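Local atomic coordinates of kallikrein-10 (Homo sapiens, PDB entry 5LPE), a protein that is a secreted, zymogen-like serine peptidase of the kallikrein subfamily, inhibited by zinc, with a tumour-suppressor role in breast and prostate cancer. Residues H28-L33 with Q184-G189; G46-W51 with D95-K100; Q66-T71 with P104-P109; V74-Y79 with C221-W226. All coordinates share one frame; numbering follows the deposited sequence.

Contact 1. Residues H28-L33 with Q184-G189; sequences HCAGVL and QSDSGG
The loop that carries S187, the likely charge-relay serine, lies beside strand 26-35. One backbone bond joins them: A30 N donates to S187 O at 2.5 Å, nearly along the C=O axis. S187 OG stands anti to its backbone N (chi1 178°) and comes 3.7 Å from C29 SG. Its hydrogen-bond partner is H44 NE2, the expected partner in a catalytic triad. C29 lies alongside S187: its CB sits 3.2 Å from S187 O, and its SG, beside its own backbone N, is tied to C45. The A30 methyl points into the loop, 3.6 Å from G189 N and 3.8 Å from D186 CB. D186 turns its CG beside its own N (chi1 -55°). In activated trypsin-like enzymes this aspartate pairs with the new N-terminus; here its carboxylate is held by T134 OG1 and W132 N, which would fit the zymogen-like character of this protein. G188 has a positive phi (95°), and its CA lies 3.2 Å from A30 O; a CB there would overlap that oxygen. Strand 18-23 flanks 28-33 along one edge and strand 38-41 along the other, while V32 reaches strand 196-203 of the second barrel.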
loop_
_atom_site.group_PDB
_atom_site.type_symbol
_atom_site.label_atom_id
_atom_site.label_comp_id
_atom_site.label_asym_id
_atom_site.label_seq_id
_atom_site.Cartn_x
_atom_site.Cartn_y
_atom_site.Cartn_z
ATOM N N HIS A 28 -9.503 1.294 8.976
ATOM C CA HIS A 28 -9.954 0.503 7.841
ATOM C C HIS A 28 -8.770 0.005 7.022
ATOM O O HIS A 28 -8.542 -1.202 6.919
ATOM C CB HIS A 28 -10.907 1.319 6.963
ATOM C CG HIS A 28 -11.885 0.483 6.198
ATOM N ND1 HIS A 28 -12.927 -0.188 6.806
ATOM C CD2 HIS A 28 -11.987 0.212 4.877
ATOM C CE1 HIS A 28 -13.633 -0.827 5.890
ATOM N NE2 HIS A 28 -13.083 -0.600 4.710
ATOM N N CYS A 29 -8.015 0.917 6.426
ATOM C CA CYS A 29 -6.938 0.526 5.544
ATOM C C CYS A 29 -5.784 1.497 5.672
ATOM O O CYS A 29 -5.921 2.605 6.188
ATOM C CB CYS A 29 -7.396 0.478 4.087
ATOM S SG CYS A 29 -8.302 -1.015 3.709
ATOM N N ALA A 30 -4.638 1.069 5.169
ATOM C CA ALA A 30 -3.558 2.001 4.926
ATOM C C ALA A 30 -3.620 2.447 3.474
ATOM O O ALA A 30 -4.420 1.950 2.677
ATOM C CB ALA A 30 -2.211 1.364 5.267
ATOM N N GLY A 31 -2.753 3.389 3.135
ATOM C CA GLY A 31 -2.753 4.005 1.816
ATOM C C GLY A 31 -1.489 4.816 1.661
ATOM O O GLY A 31 -0.735 5.023 2.615
ATOM N N VAL A 32 -1.249 5.270 0.445
ATOM C CA VAL A 32 -0.062 6.069 0.195
ATOM C C VAL A 32 -0.464 7.420 -0.358
ATOM O O VAL A 32 -1.410 7.540 -1.136
ATOM C CB VAL A 32 0.902 5.374 -0.777
ATOM C CG1 VAL A 32 2.320 5.820 -0.485
ATOM C CG2 VAL A 32 0.766 3.921 -0.638
ATOM N N LEU A 33 0.320 8.425 -0.017
ATOM C CA LEU A 33 0.137 9.754 -0.573
ATOM C C LEU A 33 0.939 9.798 -1.863
ATOM O O LEU A 33 2.173 9.771 -1.843
ATOM C CB LEU A 33 0.620 10.816 0.408
ATOM C CG LEU A 33 0.211 12.240 0.066
ATOM C CD1 LEU A 33 -1.267 12.384 0.363
ATOM C CD2 LEU A 33 1.026 13.224 0.871
ATOM N N GLN A 184 2.082 -7.705 10.741
ATOM C CA GLN A 184 2.385 -6.327 11.084
ATOM C C GLN A 184 2.069 -5.328 9.975
ATOM O O GLN A 184 2.028 -4.128 10.261
ATOM C CB GLN A 184 3.839 -6.198 11.512
ATOM C CG GLN A 184 3.969 -6.295 13.027
ATOM C CD GLN A 184 5.031 -5.383 13.570
ATOM O OE1 GLN A 184 6.185 -5.788 13.732
ATOM N NE2 GLN A 184 4.658 -4.136 13.845
ATOM N N SER A 185 1.821 -5.767 8.739
ATOM C CA SER A 185 1.350 -4.851 7.706
ATOM C C SER A 185 -0.132 -4.549 7.938
ATOM O O SER A 185 -0.757 -5.104 8.847
ATOM C CB SER A 185 1.577 -5.447 6.324
ATOM O OG SER A 185 0.671 -6.517 6.130
ATOM N N ASP A 186 -0.693 -3.671 7.134
ATOM C CA ASP A 186 -2.043 -3.283 7.274
ATOM C C ASP A 186 -2.863 -3.784 6.105
ATOM O O ASP A 186 -3.023 -4.955 5.958
ATOM C CB ASP A 186 -2.080 -1.792 7.461
ATOM C CG ASP A 186 -1.213 -1.329 8.618
ATOM O OD1 ASP A 186 -1.484 -1.662 9.754
ATOM O OD2 ASP A 186 -0.246 -0.618 8.428
ATOM N N SER A 187 -3.407 -2.938 5.272
ATOM C CA SER A 187 -4.209 -3.373 4.134
ATOM C C SER A 187 -4.231 -2.099 3.389
ATOM O O SER A 187 -4.612 -1.118 3.930
ATOM C CB SER A 187 -5.599 -3.796 4.582
ATOM O OG SER A 187 -6.429 -4.183 3.520
ATOM N N GLY A 188 -3.761 -2.093 2.175
ATOM C CA GLY A 188 -3.667 -0.889 1.405
ATOM C C GLY A 188 -2.296 -0.288 1.539
ATOM O O GLY A 188 -1.979 0.602 0.853
ATOM N N GLY A 189 -1.508 -0.822 2.451
ATOM C CA GLY A 189 -0.174 -0.380 2.739
ATOM C C GLY A 189 0.762 -0.444 1.588
ATOM O O GLY A 189 0.583 -1.249 0.732
#

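Contact 2. Residues G46-W51 with D95-K100; sequences GNKPLW and DLMLLK. With ZN (zinc ion), chain F.
M97 carries this contact from strand 97-101 to the loop after the C29-C45 disulfide. Its CB points toward the loop. CG stands anti to the backbone N (chi1 -180°), and the next bond is also extended, so CB and CG carry the sulfur straight across. SD then meets two residues at once: G46 CA at 3.5 Å and K48 CE at 3.7 Å. The last bond bends (chi3 54°) and turns the methyl along G46. There CE lies 3.7 Å from both G46 CA and G46 N, and 4.4 Å from L50 CD1. G46 has no CB to stand in the way of the sulfur. K48 comes tip to tip with M97, and its NZ goes on to hydrogen-bond S73 OG. Two residues further along the strand, L99 crosses L50 at about a right angle, with their CD1 methyls 3.6 Å apart. M97, L99 and L50 are buried against the first barrel of the trypsin fold, where T41 also touches M97; K48 lies at the margin. At the start of the segment D95, the likely charge-relay aspartate, binds zinc through OD2 at 2.1 Å. H44 ND1 and D92 OD2 complete the protein ligands, and S202 OG hydrogen-bonds the same D95 oxygen. The contacts of M97, L50 and L99 are nonpolar and undirected, whereas the zinc takes H44 ND1 and D95 OD2. That probably blocks the usual aspartate-histidine bond of the charge relay, in keeping with inhibition by zinc.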
loop_
_atom_site.group_PDB
_atom_site.type_symbol
_atom_site.label_atom_id
_atom_site.label_comp_id
_atom_site.label_asym_id
_atom_site.label_seq_id
_atom_site.Cartn_x
_atom_site.Cartn_y
_atom_site.Cartn_z
ATOM N N GLY A 46 -12.936 0.039 -0.255
ATOM C CA GLY A 46 -13.866 1.059 -0.706
ATOM C C GLY A 46 -15.291 0.937 -0.210
ATOM O O GLY A 46 -16.202 1.477 -0.839
ATOM N N ASN A 47 -15.497 0.231 0.907
ATOM C CA ASN A 47 -16.807 0.223 1.555
ATOM C C ASN A 47 -17.349 1.641 1.672
ATOM O O ASN A 47 -18.498 1.908 1.299
ATOM C CB ASN A 47 -16.722 -0.427 2.943
ATOM C CG ASN A 47 -15.862 -1.686 2.960
ATOM O OD1 ASN A 47 -14.629 -1.606 2.963
ATOM N ND2 ASN A 47 -16.508 -2.849 2.986
ATOM N N LYS A 48 -16.515 2.559 2.175
ATOM C CA LYS A 48 -16.743 4.011 2.130
ATOM C C LYS A 48 -17.889 4.423 3.047
ATOM O O LYS A 48 -18.756 3.609 3.357
ATOM C CB LYS A 48 -17.022 4.468 0.687
ATOM C CG LYS A 48 -15.860 5.196 0.032
ATOM C CD LYS A 48 -16.002 5.230 -1.477
ATOM C CE LYS A 48 -15.203 4.111 -2.133
ATOM N NZ LYS A 48 -15.386 4.039 -3.614
ATOM N N PRO A 49 -17.918 5.689 3.488
ATOM C CA PRO A 49 -16.965 6.793 3.314
ATOM C C PRO A 49 -15.722 6.661 4.176
ATOM O O PRO A 49 -15.778 5.986 5.209
ATOM C CB PRO A 49 -17.770 8.016 3.745
ATOM C CG PRO A 49 -18.859 7.476 4.601
ATOM C CD PRO A 49 -19.201 6.156 4.039
ATOM N N LEU A 50 -14.636 7.325 3.768
ATOM C CA LEU A 50 -13.348 7.225 4.440
ATOM C C LEU A 50 -12.802 8.606 4.774
ATOM O O LEU A 50 -13.235 9.623 4.223
ATOM C CB LEU A 50 -12.323 6.480 3.579
ATOM C CG LEU A 50 -12.505 4.980 3.390
ATOM C CD1 LEU A 50 -11.305 4.400 2.667
ATOM C CD2 LEU A 50 -12.716 4.297 4.729
ATOM N N TRP A 51 -11.827 8.629 5.682
ATOM C CA TRP A 51 -11.063 9.837 5.937
ATOM C C TRP A 51 -9.634 9.457 6.303
ATOM O O TRP A 51 -9.387 8.402 6.891
ATOM C CB TRP A 51 -11.716 10.705 7.024
ATOM C CG TRP A 51 -11.952 10.048 8.353
ATOM C CD1 TRP A 51 -13.012 9.259 8.703
ATOM C CD2 TRP A 51 -11.128 10.160 9.533
ATOM N NE1 TRP A 51 -12.888 8.855 10.017
ATOM C CE2 TRP A 51 -11.747 9.401 10.550
ATOM C CE3 TRP A 51 -9.929 10.820 9.822
ATOM C CZ2 TRP A 51 -11.201 9.277 11.833
ATOM C CZ3 TRP A 51 -9.390 10.696 11.109
ATOM C CH2 TRP A 51 -10.028 9.928 12.091
ATOM N N ASP A 95 -7.331 -4.607 -7.522
ATOM C CA ASP A 95 -7.906 -3.823 -6.431
ATOM C C ASP A 95 -6.953 -2.673 -6.154
ATOM O O ASP A 95 -5.957 -2.812 -5.446
ATOM C CB ASP A 95 -8.216 -4.648 -5.181
ATOM C CG ASP A 95 -7.048 -5.446 -4.673
ATOM O OD1 ASP A 95 -6.063 -5.615 -5.428
ATOM O OD2 ASP A 95 -7.141 -5.928 -3.515
ATOM N N LEU A 96 -7.359 -1.513 -6.654
ATOM C CA LEU A 96 -6.689 -0.232 -6.573
ATOM C C LEU A 96 -7.795 0.797 -6.478
ATOM O O LEU A 96 -8.806 0.688 -7.171
ATOM C CB LEU A 96 -5.835 0.043 -7.809
ATOM C CG LEU A 96 -4.338 0.158 -7.582
ATOM C CD1 LEU A 96 -3.863 -1.039 -6.808
ATOM C CD2 LEU A 96 -3.650 0.274 -8.923
ATOM N N MET A 97 -7.615 1.779 -5.618
ATOM C CA MET A 97 -8.622 2.816 -5.472
ATOM C C MET A 97 -7.875 4.110 -5.195
ATOM O O MET A 97 -6.928 4.127 -4.396
ATOM C CB MET A 97 -9.598 2.461 -4.345
ATOM C CG MET A 97 -10.689 3.448 -4.096
ATOM S SD MET A 97 -11.779 2.976 -2.717
ATOM C CE MET A 97 -10.623 2.716 -1.386
ATOM N N LEU A 98 -8.269 5.175 -5.880
ATOM C CA LEU A 98 -7.679 6.482 -5.658
ATOM C C LEU A 98 -8.651 7.297 -4.819
ATOM O O LEU A 98 -9.828 7.440 -5.177
ATOM C CB LEU A 98 -7.321 7.166 -6.981
ATOM C CG LEU A 98 -5.977 6.616 -7.482
ATOM C CD1 LEU A 98 -5.749 6.833 -8.955
ATOM C CD2 LEU A 98 -4.827 7.212 -6.664
ATOM N N LEU A 99 -8.169 7.771 -3.675
ATOM C CA LEU A 99 -8.938 8.606 -2.764
ATOM C C LEU A 99 -8.515 10.056 -2.948
ATOM O O LEU A 99 -7.326 10.378 -2.838
ATOM C CB LEU A 99 -8.721 8.165 -1.318
ATOM C CG LEU A 99 -9.373 6.825 -0.980
ATOM C CD1 LEU A 99 -9.698 6.741 0.487
ATOM C CD2 LEU A 99 -10.633 6.591 -1.798
ATOM N N LYS A 100 -9.476 10.928 -3.224
ATOM C CA LYS A 100 -9.166 12.344 -3.309
ATOM C C LYS A 100 -9.375 13.009 -1.953
ATOM O O LYS A 100 -10.418 12.830 -1.323
ATOM C CB LYS A 100 -10.012 13.031 -4.373
ATOM C CG LYS A 100 -9.460 14.408 -4.721
ATOM C CD LYS A 100 -10.567 15.374 -5.031
ATOM C CE LYS A 100 -10.105 16.405 -6.034
ATOM N NZ LYS A 100 -8.778 16.919 -5.665
HETATM ZN ZN ZN F . -8.378 -6.779 -2.106
#

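Contact 3. Residues Q66-T71 with P104-P109; sequences QLRRTT and PVVLGP
R68 and Q66 leave strand 66-75 on the same side and both reach the chain at 104-109, each by a different route. R68 sets CG beside its own backbone N (chi1 -63°) and bends again at chi2 (-68°), which turns the guanidinium side-on to P104. NE and NH2 both grip P104 O, at 3.3 and 2.8 Å. The oxygen lies at the edge of the guanidinium, close to its plane, while both nitrogens sit above the plane of the carbonyl. NH1 points the other way and donates to L67 O at 3.0 Å in an almost straight bond. With bonds on two sides, the group can hardly rotate. An alanine here would remove both bonds to P104 O and the one to L67 O, and would probably leave the loop less firmly held to the strand. The strand belongs to the first barrel of the trypsin fold, between strands 51-54 and 97-101. The loop follows strand 97-101 and begins the connection to the second barrel. Q66 is extended beyond CG and meets the loop further along. Its OE1 receives a weak bond from V106 N at 3.5 Å and lies 4.0 Å from V105 CG1. V106 lies near both side chains, with CG2 4.1 Å from R68 NH2. V105 is buried, and its CG1 also packs on L33 of strand 26-35.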
loop_
_atom_site.group_PDB
_atom_site.type_symbol
_atom_site.label_atom_id
_atom_site.label_comp_id
_atom_site.label_asym_id
_atom_site.label_seq_id
_atom_site.Cartn_x
_atom_site.Cartn_y
_atom_site.Cartn_z
ATOM N N GLN A 66 -1.808 15.842 10.108
ATOM C CA GLN A 66 -2.775 16.456 9.236
ATOM C C GLN A 66 -3.894 15.526 8.929
ATOM O O GLN A 66 -3.687 14.449 8.440
ATOM C CB GLN A 66 -2.115 16.986 7.983
ATOM C CG GLN A 66 -1.032 17.975 8.312
ATOM C CD GLN A 66 -0.101 18.337 7.173
ATOM O OE1 GLN A 66 -0.495 18.430 6.029
ATOM N NE2 GLN A 66 1.143 18.600 7.517
ATOM N N LEU A 67 -5.096 15.980 9.216
ATOM C CA LEU A 67 -6.268 15.202 8.991
ATOM C C LEU A 67 -6.965 15.683 7.779
ATOM O O LEU A 67 -7.094 16.850 7.551
ATOM C CB LEU A 67 -7.230 15.335 10.156
ATOM C CG LEU A 67 -6.864 14.578 11.408
ATOM C CD1 LEU A 67 -7.987 14.570 12.415
ATOM C CD2 LEU A 67 -6.515 13.173 11.019
ATOM N N ARG A 68 -7.435 14.756 6.995
ATOM C CA ARG A 68 -8.215 15.153 5.830
ATOM C C ARG A 68 -9.311 14.123 5.645
ATOM O O ARG A 68 -9.324 13.074 6.282
ATOM C CB ARG A 68 -7.386 15.253 4.542
ATOM C CG ARG A 68 -6.299 16.288 4.549
ATOM C CD ARG A 68 -6.838 17.699 4.582
ATOM N NE ARG A 68 -5.767 18.634 4.264
ATOM C CZ ARG A 68 -4.900 19.101 5.155
ATOM N NH1 ARG A 68 -4.987 18.726 6.419
ATOM N NH2 ARG A 68 -3.950 19.939 4.782
ATOM N N ARG A 69 -10.249 14.431 4.775
ATOM C CA ARG A 69 -11.255 13.467 4.390
ATOM C C ARG A 69 -11.301 13.359 2.895
ATOM O O ARG A 69 -10.810 14.222 2.170
ATOM C CB ARG A 69 -12.623 13.850 4.874
ATOM C CG ARG A 69 -12.622 13.839 6.291
ATOM C CD ARG A 69 -13.859 14.383 6.717
ATOM N NE ARG A 69 -13.611 15.675 7.293
ATOM C CZ ARG A 69 -14.409 16.172 8.208
ATOM N NH1 ARG A 69 -14.140 17.345 8.772
ATOM N NH2 ARG A 69 -15.382 15.382 8.662
ATOM N N THR A 70 -11.935 12.299 2.448
ATOM C CA THR A 70 -11.951 12.004 1.034
ATOM C C THR A 70 -13.292 12.426 0.442
ATOM O O THR A 70 -14.316 12.481 1.130
ATOM C CB THR A 70 -11.637 10.520 0.796
ATOM O OG1 THR A 70 -12.618 9.713 1.432
ATOM C CG2 THR A 70 -10.300 10.186 1.424
ATOM N N THR A 71 -13.247 12.847 -0.814
ATOM C CA THR A 71 -14.451 13.100 -1.588
ATOM C C THR A 71 -14.512 12.126 -2.757
ATOM O O THR A 71 -15.278 11.162 -2.717
ATOM C CB THR A 71 -14.477 14.548 -2.070
ATOM O OG1 THR A 71 -13.209 14.862 -2.662
ATOM C CG2 THR A 71 -14.715 15.484 -0.907
ATOM N N PRO A 104 -6.003 19.910 0.019
ATOM C CA PRO A 104 -4.644 19.421 -0.247
ATOM C C PRO A 104 -3.807 19.341 1.018
ATOM O O PRO A 104 -3.968 20.125 1.958
ATOM C CB PRO A 104 -4.065 20.466 -1.212
ATOM C CG PRO A 104 -5.228 21.239 -1.714
ATOM C CD PRO A 104 -6.271 21.191 -0.646
ATOM N N VAL A 105 -2.898 18.371 1.027
ATOM C CA VAL A 105 -1.856 18.332 2.039
ATOM C C VAL A 105 -0.936 19.535 1.853
ATOM O O VAL A 105 -0.768 20.049 0.740
ATOM C CB VAL A 105 -1.098 16.998 1.917
ATOM C CG1 VAL A 105 0.326 17.131 2.369
ATOM C CG2 VAL A 105 -1.799 15.934 2.710
ATOM N N VAL A 106 -0.368 20.022 2.949
ATOM C CA VAL A 106 0.719 20.991 2.884
ATOM C C VAL A 106 2.011 20.187 2.898
ATOM O O VAL A 106 2.354 19.591 3.920
ATOM C CB VAL A 106 0.670 21.983 4.054
ATOM C CG1 VAL A 106 1.643 23.136 3.828
ATOM C CG2 VAL A 106 -0.757 22.505 4.288
ATOM N N LEU A 107 2.752 20.196 1.789
ATOM C CA LEU A 107 3.924 19.332 1.691
ATOM C C LEU A 107 4.973 19.807 2.686
ATOM O O LEU A 107 5.494 20.919 2.566
ATOM C CB LEU A 107 4.469 19.386 0.269
ATOM C CG LEU A 107 5.624 18.476 -0.152
ATOM C CD1 LEU A 107 5.090 17.121 -0.644
ATOM C CD2 LEU A 107 6.514 19.135 -1.221
ATOM N N GLY A 108 5.275 18.989 3.685
ATOM C CA GLY A 108 6.314 19.320 4.630
ATOM C C GLY A 108 7.462 18.342 4.608
ATOM O O GLY A 108 7.479 17.391 3.831
ATOM N N PRO A 109 8.352 18.460 5.564
ATOM C CA PRO A 109 9.383 17.457 5.769
ATOM C C PRO A 109 8.685 16.197 6.235
ATOM O O PRO A 109 9.003 15.081 5.913
ATOM C CB PRO A 109 10.167 17.997 6.950
ATOM C CG PRO A 109 9.449 19.164 7.464
ATOM C CD PRO A 109 8.167 19.299 6.747
#

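Contact 4. Residues V74-Y79 with C221-W226; sequences VVHPKY and CKYMSW
The H76 ring takes part in two edge-to-face contacts at once, one through its face and one through its edge. This aromatic cluster of H76, Y223 and W226 joins the C-terminal helix of the trypsin fold, 224-230, to the end of strand 66-75 in the first barrel. H76 sets CG anti to its backbone N (chi1 -165°). Its CD2 edge then points at the W226 face, 3.4 Å from W226 CD2, with the planes at 73°. Y223, at the N-cap position, brings its own edge over one face of H76, Y223 CD2 lying 3.6 Å from H76 NE2. Y223 OH hydrogen-bonds H94 ND1 beyond the cluster. The indole spans from the strand end at V74 to P77 in the turn. Its CZ2 lies 3.8 Å from V74 CG1, and P77 CD is 3.6 Å from its NE1. A serine in place of W226 would take away the indole face that the H76 edge meets, and would probably loosen the helix from the strand. H76 also opens a type I turn, closed by Y79 N to H76 O at 3.1 Å. Within the turn K78 N donates to H76 ND1 at 3.2 Å, tilted 39° out of the imidazole plane.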
loop_
_atom_site.group_PDB
_atom_site.type_symbol
_atom_site.label_atom_id
_atom_site.label_comp_id
_atom_site.label_asym_id
_atom_site.label_seq_id
_atom_site.Cartn_x
_atom_site.Cartn_y
_atom_site.Cartn_z
ATOM N N VAL A 74 -12.046 6.778 -6.687
ATOM C CA VAL A 74 -12.074 6.193 -8.017
ATOM C C VAL A 74 -11.500 4.787 -7.908
ATOM O O VAL A 74 -10.299 4.588 -7.686
ATOM C CB VAL A 74 -11.317 7.057 -9.032
ATOM C CG1 VAL A 74 -11.373 6.433 -10.412
ATOM C CG2 VAL A 74 -11.927 8.448 -9.061
ATOM N N VAL A 75 -12.367 3.817 -8.030
ATOM C CA VAL A 75 -11.954 2.429 -8.047
ATOM C C VAL A 75 -11.531 2.095 -9.462
ATOM O O VAL A 75 -12.104 2.619 -10.425
ATOM C CB VAL A 75 -13.102 1.539 -7.549
ATOM C CG1 VAL A 75 -12.814 0.086 -7.838
ATOM C CG2 VAL A 75 -13.326 1.768 -6.066
ATOM N N HIS A 76 -10.496 1.278 -9.603
ATOM C CA HIS A 76 -10.055 0.907 -10.939
ATOM C C HIS A 76 -11.227 0.313 -11.718
ATOM O O HIS A 76 -12.015 -0.457 -11.154
ATOM C CB HIS A 76 -8.899 -0.093 -10.894
ATOM C CG HIS A 76 -8.183 -0.226 -12.199
ATOM N ND1 HIS A 76 -8.469 -1.221 -13.110
ATOM C CD2 HIS A 76 -7.218 0.534 -12.765
ATOM C CE1 HIS A 76 -7.703 -1.072 -14.175
ATOM N NE2 HIS A 76 -6.934 -0.014 -13.993
ATOM N N PRO A 77 -11.394 0.679 -12.993
ATOM C CA PRO A 77 -12.552 0.179 -13.754
ATOM C C PRO A 77 -12.596 -1.335 -13.877
ATOM O O PRO A 77 -13.683 -1.923 -13.850
ATOM C CB PRO A 77 -12.384 0.866 -15.116
ATOM C CG PRO A 77 -10.931 1.278 -15.175
ATOM C CD PRO A 77 -10.592 1.637 -13.775
ATOM N N LYS A 78 -11.450 -1.990 -13.950
ATOM C CA LYS A 78 -11.378 -3.435 -14.088
ATOM C C LYS A 78 -11.493 -4.165 -12.753
ATOM O O LYS A 78 -11.332 -5.389 -12.716
ATOM C CB LYS A 78 -10.077 -3.830 -14.790
ATOM C CG LYS A 78 -9.950 -3.311 -16.212
ATOM C CD LYS A 78 -8.544 -3.535 -16.779
ATOM C CE LYS A 78 -8.436 -3.000 -18.198
ATOM N NZ LYS A 78 -8.766 -1.554 -18.237
ATOM N N TYR A 79 -11.741 -3.459 -11.656
ATOM C CA TYR A 79 -11.911 -4.115 -10.370
ATOM C C TYR A 79 -13.113 -5.059 -10.354
ATOM O O TYR A 79 -13.023 -6.193 -9.879
ATOM C CB TYR A 79 -12.062 -3.082 -9.273
ATOM C CG TYR A 79 -12.187 -3.696 -7.910
ATOM C CD1 TYR A 79 -11.255 -4.624 -7.455
ATOM C CD2 TYR A 79 -13.221 -3.333 -7.063
ATOM C CE1 TYR A 79 -11.361 -5.180 -6.199
ATOM C CE2 TYR A 79 -13.330 -3.875 -5.805
ATOM C CZ TYR A 79 -12.395 -4.798 -5.375
ATOM O OH TYR A 79 -12.517 -5.341 -4.118
ATOM N N CYS A 221 3.625 -0.289 -11.264
ATOM C CA CYS A 221 4.237 0.093 -12.538
ATOM C C CYS A 221 3.438 -0.366 -13.746
ATOM O O CYS A 221 3.809 -0.011 -14.870
ATOM C CB CYS A 221 5.639 -0.496 -12.668
ATOM S SG CYS A 221 5.627 -2.310 -12.845
ATOM N N LYS A 222 2.405 -1.192 -13.551
ATOM C CA LYS A 222 1.477 -1.553 -14.615
ATOM C C LYS A 222 0.244 -0.665 -14.666
ATOM O O LYS A 222 -0.546 -0.791 -15.605
ATOM C CB LYS A 222 1.007 -3.006 -14.453
ATOM C CG LYS A 222 2.114 -4.014 -14.144
ATOM C CD LYS A 222 3.177 -4.001 -15.221
ATOM C CE LYS A 222 3.820 -5.356 -15.369
ATOM N NZ LYS A 222 4.826 -5.276 -16.458
ATOM N N TYR A 223 0.018 0.153 -13.643
ATOM C CA TYR A 223 -1.171 0.989 -13.532
ATOM C C TYR A 223 -0.921 2.476 -13.785
ATOM O O TYR A 223 -1.828 3.289 -13.583
ATOM C CB TYR A 223 -1.834 0.734 -12.173
ATOM C CG TYR A 223 -2.426 -0.666 -12.135
ATOM C CD1 TYR A 223 -1.651 -1.759 -11.783
ATOM C CD2 TYR A 223 -3.744 -0.903 -12.521
ATOM C CE1 TYR A 223 -2.169 -3.033 -11.775
ATOM C CE2 TYR A 223 -4.282 -2.203 -12.512
ATOM C CZ TYR A 223 -3.483 -3.256 -12.134
ATOM O OH TYR A 223 -3.961 -4.543 -12.122
ATOM N N MET A 224 0.290 2.860 -14.194
ATOM C CA MET A 224 0.636 4.282 -14.251
ATOM C C MET A 224 -0.270 5.073 -15.199
ATOM O O MET A 224 -0.583 6.241 -14.931
ATOM C CB MET A 224 2.100 4.451 -14.648
ATOM C CG MET A 224 3.039 3.996 -13.559
ATOM S SD MET A 224 2.444 4.679 -12.027
ATOM C CE MET A 224 2.840 6.417 -12.281
ATOM N N SER A 225 -0.689 4.465 -16.314
ATOM C CA SER A 225 -1.587 5.158 -17.232
ATOM C C SER A 225 -2.835 5.637 -16.514
ATOM O O SER A 225 -3.208 6.811 -16.607
ATOM C CB SER A 225 -1.964 4.247 -18.401
ATOM O OG SER A 225 -0.851 4.027 -19.254
ATOM N N TRP A 226 -3.494 4.733 -15.786
ATOM C CA TRP A 226 -4.715 5.083 -15.068
ATOM C C TRP A 226 -4.428 6.043 -13.919
ATOM O O TRP A 226 -5.132 7.038 -13.761
ATOM C CB TRP A 226 -5.406 3.810 -14.564
ATOM C CG TRP A 226 -6.584 4.050 -13.686
ATOM C CD1 TRP A 226 -7.821 4.478 -14.074
ATOM C CD2 TRP A 226 -6.653 3.859 -12.267
ATOM N NE1 TRP A 226 -8.652 4.574 -12.985
ATOM C CE2 TRP A 226 -7.960 4.200 -11.862
ATOM C CE3 TRP A 226 -5.738 3.444 -11.302
ATOM C CZ2 TRP A 226 -8.369 4.144 -10.532
ATOM C CZ3 TRP A 226 -6.155 3.381 -9.982
ATOM C CH2 TRP A 226 -7.456 3.734 -9.612
#

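How the contacts relate
Contacts 1 and 2 are buried; contacts 3 and 4 are only partly so, nearer the surface. All four reach the first barrel. Contact 1 is mostly backbone and small side chains beside the active-site serine. Contact 2 is apolar, and one of its segments begins with a zinc ligand. Contact 3 is polar and lies far from the annotated sites, while contact 4 is aromatic. Contacts 3 and 4 share strand 66-75, at opposite ends, with centres about 23 Å apart. Strand 97-101 of contact 2 pairs with both: K100 O with T71 N, and L98 O with V74 N. H28 NE2 meets N47 OD1, probably as a hydrogen bond, and so links contacts 1 and 2.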